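Local coordinates for aminotransferase, class V family protein (Trichomonas vaginalis, PDB 5F8V) that catalyses, as a pyridoxal-phosphate-dependent phosphoserine aminotransferase, the reversible amino-group transfer between O-phospho-L-serine and 2-oxoglutarate, probably in L-serine biosynthesis, at the interface of chains A and B. Residues are numbered along the deposited sequence; one frame, centred on the assembly and turned at random. Chains: chain A/B, Aminotransferase, class V family protein.

The interface of chains A and B. Residues chain A 28-29, 37, 39-40; chain B 5, 16, 21, 249, 253.
B:Arg5 meets A:Glu40 end-on, its two terminal guanidinium nitrogens reaching one carboxylate oxygen each, with the two flat groups only 10° from coplanar. NH1 of B:Arg5 forms the salt bridge to OE1 of A:Glu40 at 2.8 Å. Its NH2 donates a nearly straight hydrogen bond (171° at H) to OE2 of A:Glu40; both oxygens use their syn lone pairs. Arginine suits this place because its planar head offers parallel N-H groups to a carboxylate and still has a hydrogen to spare: NH1 of B:Arg5 also donates to the backbone carbonyl O of A:Thr29 at 3.0 Å, close to the guanidinium plane.

Glutamate suits because its chain, extended beyond CG, carries two acceptor oxygens out to the arginine, with capacity left for amides. The amide N of B:Val16 reaches the anti lone pair of A:Glu40 OE2 at 2.9 Å, while within chain A the amide N of A:Ser37 meets OE1 nearly along its C-O axis. Each oxygen thus accepts at least two hydrogen bonds, which fixes the rotation of the carboxylate and should favour its charged form. A:Ser37, with OG anti to its backbone N (chi1 -176°), turns its hydroxyl to the carbonyl O of A:Met28 and accepts a bond from the amide N of A:Ile39. A small hydroxyl can thereby tie two backbone stretches of chain A together.

Apolar contact is centred on B:Leu21 of helix 18-27, whose branched tip fits against several neighbours at once. CD2 of B:Leu21 lies 3.6 Å from CB of A:Ser37 and also touches SD of A:Met28, whose flexible, bent chain follows the leucine's surface. CD1 reaches the carboxylate carbon CD of A:Glu40, and CB of B:Val16 rests 3.9 Å from CG of A:Glu40. Beta-branched A:Ile39 points CD1 more loosely towards the rings of B:Phe249 and B:Phe253 on helix 248-263.

This patch, repeated by the two-fold symmetry, joins a charged, directional lock to a hydrophobic fit and probably helps hold the aminotransferase dimer together.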
ATOM      1  N   MET A  28      18.605   8.934  -4.827  1.00 22.16           N
ATOM      2  CA  MET A  28      17.621   9.076  -3.742  1.00 22.15           C
ATOM      3  C   MET A  28      17.257  10.526  -3.430  1.00 22.09           C
ATOM      4  O   MET A  28      16.116  10.800  -3.073  1.00 21.86           O
ATOM      5  CB  MET A  28      18.122   8.377  -2.469  1.00 22.29           C
ATOM      6  CG  MET A  28      17.213   8.457  -1.242  1.00 22.70           C
ATOM      7  SD  MET A  28      15.566   7.751  -1.457  1.00 23.59           S
ATOM      8  CE  MET A  28      15.999   6.032  -1.650  1.00 22.86           C
ATOM      9  N   THR A  29      18.219  11.439  -3.550  1.00 22.48           N
ATOM     10  CA  THR A  29      17.986  12.866  -3.282  1.00 22.71           C
ATOM     11  C   THR A  29      17.640  13.669  -4.537  1.00 23.15           C
ATOM     12  O   THR A  29      17.105  14.780  -4.437  1.00 23.65           O
ATOM     13  CB  THR A  29      19.200  13.522  -2.586  1.00 22.23           C
ATOM     14  OG1 THR A  29      20.273  13.679  -3.517  1.00 22.10           O
ATOM     15  CG2 THR A  29      19.669  12.683  -1.414  1.00 22.40           C
ATOM     16  N   SER A  37      13.558  13.883  -4.788  1.00 23.52           N
ATOM     17  CA  SER A  37      13.439  12.434  -4.711  1.00 22.60           C
ATOM     18  C   SER A  37      12.207  12.007  -5.493  1.00 22.15           C
ATOM     19  O   SER A  37      11.268  12.793  -5.646  1.00 22.48           O
ATOM     20  CB  SER A  37      13.286  11.998  -3.247  1.00 22.26           C
ATOM     21  OG  SER A  37      13.258  10.581  -3.117  1.00 22.18           O
ATOM     22  N   ILE A  39      10.272  10.051  -4.175  1.00 20.30           N
ATOM     23  CA  ILE A  39       9.357  10.103  -3.019  1.00 20.44           C
ATOM     24  C   ILE A  39       8.632  11.462  -2.854  1.00 20.40           C
ATOM     25  O   ILE A  39       7.541  11.507  -2.285  1.00 21.05           O
ATOM     26  CB  ILE A  39      10.108   9.734  -1.706  1.00 20.64           C
ATOM     27  CG1 ILE A  39      10.585   8.272  -1.746  1.00 21.18           C
ATOM     28  CG2 ILE A  39       9.233   9.935  -0.465  1.00 21.08           C
ATOM     29  CD1 ILE A  39      11.525   7.893  -0.615  1.00 21.32           C
ATOM     30  N   GLU A  40       9.217  12.559  -3.346  1.00 19.83           N
ATOM     31  CA  GLU A  40       8.671  13.907  -3.117  1.00 20.22           C
ATOM     32  C   GLU A  40       7.904  14.490  -4.307  1.00 20.33           C
ATOM     33  O   GLU A  40       7.465  15.643  -4.262  1.00 19.71           O
ATOM     34  CB  GLU A  40       9.795  14.878  -2.737  1.00 19.95           C
ATOM     35  CG  GLU A  40      10.632  14.473  -1.534  1.00 20.07           C
ATOM     36  CD  GLU A  40      11.952  15.222  -1.485  1.00 20.18           C
ATOM     37  OE1 GLU A  40      12.733  15.108  -2.456  1.00 19.35           O
ATOM     38  OE2 GLU A  40      12.218  15.915  -0.484  1.00 20.52           O
TER
ATOM     39  N   ARG B   5      19.061  20.375  -5.416  1.00 29.00           N
ATOM     40  CA  ARG B   5      17.784  20.280  -4.642  1.00 29.44           C
ATOM     41  C   ARG B   5      16.901  21.499  -4.917  1.00 30.53           C
ATOM     42  O   ARG B   5      17.264  22.622  -4.561  1.00 30.55           O
ATOM     43  CB  ARG B   5      18.046  20.163  -3.131  1.00 28.69           C
ATOM     44  CG  ARG B   5      18.739  18.876  -2.687  1.00 28.36           C
ATOM     45  CD  ARG B   5      17.792  17.680  -2.637  1.00 27.10           C
ATOM     46  NE  ARG B   5      16.776  17.804  -1.582  1.00 26.30           N
ATOM     47  CZ  ARG B   5      15.654  17.076  -1.493  1.00 25.80           C
ATOM     48  NH1 ARG B   5      15.352  16.131  -2.390  1.00 25.04           N
ATOM     49  NH2 ARG B   5      14.812  17.303  -0.494  1.00 26.33           N
ATOM     50  N   VAL B  16      10.350  16.070   1.786  1.00 21.96           N
ATOM     51  CA  VAL B  16      10.723  15.185   2.875  1.00 21.82           C
ATOM     52  C   VAL B  16      12.040  15.766   3.407  1.00 21.46           C
ATOM     53  O   VAL B  16      12.733  16.439   2.657  1.00 20.94           O
ATOM     54  CB  VAL B  16      10.841  13.750   2.295  1.00 21.80           C
ATOM     55  CG1 VAL B  16      11.967  12.941   2.904  1.00 21.96           C
ATOM     56  CG2 VAL B  16       9.507  13.018   2.399  1.00 22.02           C
ATOM     57  N   LEU B  21      16.242  11.221   3.514  1.00 22.11           N
ATOM     58  CA  LEU B  21      16.650  10.694   2.211  1.00 22.23           C
ATOM     59  C   LEU B  21      18.102  10.182   2.233  1.00 22.89           C
ATOM     60  O   LEU B  21      18.384   9.120   1.676  1.00 21.80           O
ATOM     61  CB  LEU B  21      16.484  11.747   1.112  1.00 22.01           C
ATOM     62  CG  LEU B  21      15.051  12.171   0.760  1.00 21.68           C
ATOM     63  CD1 LEU B  21      15.073  13.380  -0.153  1.00 21.34           C
ATOM     64  CD2 LEU B  21      14.284  11.028   0.111  1.00 21.80           C
ATOM     65  N   PHE B 249       8.560  -0.541   3.898  1.00 16.58           N
ATOM     66  CA  PHE B 249       9.392   0.641   3.590  1.00 16.37           C
ATOM     67  C   PHE B 249       8.748   1.927   4.097  1.00 16.77           C
ATOM     68  O   PHE B 249       9.422   2.766   4.710  1.00 16.99           O
ATOM     69  CB  PHE B 249       9.724   0.767   2.104  1.00 16.08           C
ATOM     70  CG  PHE B 249      10.895   1.681   1.830  1.00 16.07           C
ATOM     71  CD1 PHE B 249      12.196   1.216   1.945  1.00 16.11           C
ATOM     72  CD2 PHE B 249      10.698   3.016   1.495  1.00 16.20           C
ATOM     73  CE1 PHE B 249      13.283   2.050   1.705  1.00 16.11           C
ATOM     74  CE2 PHE B 249      11.777   3.860   1.260  1.00 16.41           C
ATOM     75  CZ  PHE B 249      13.075   3.371   1.356  1.00 16.19           C
ATOM     76  N   PHE B 253      10.358   4.479   6.722  1.00 19.35           N
ATOM     77  CA  PHE B 253      10.686   5.845   6.327  1.00 20.05           C
ATOM     78  C   PHE B 253       9.923   6.876   7.157  1.00 20.56           C
ATOM     79  O   PHE B 253      10.467   7.938   7.482  1.00 20.86           O
ATOM     80  CB  PHE B 253      10.456   6.067   4.833  1.00 20.09           C
ATOM     81  CG  PHE B 253      11.224   7.233   4.285  1.00 20.52           C
ATOM     82  CD1 PHE B 253      10.601   8.449   4.059  1.00 20.64           C
ATOM     83  CD2 PHE B 253      12.584   7.123   4.026  1.00 20.99           C
ATOM     84  CE1 PHE B 253      11.310   9.531   3.560  1.00 21.05           C
ATOM     85  CE2 PHE B 253      13.304   8.206   3.526  1.00 21.31           C
ATOM     86  CZ  PHE B 253      12.663   9.411   3.289  1.00 21.12           C
TER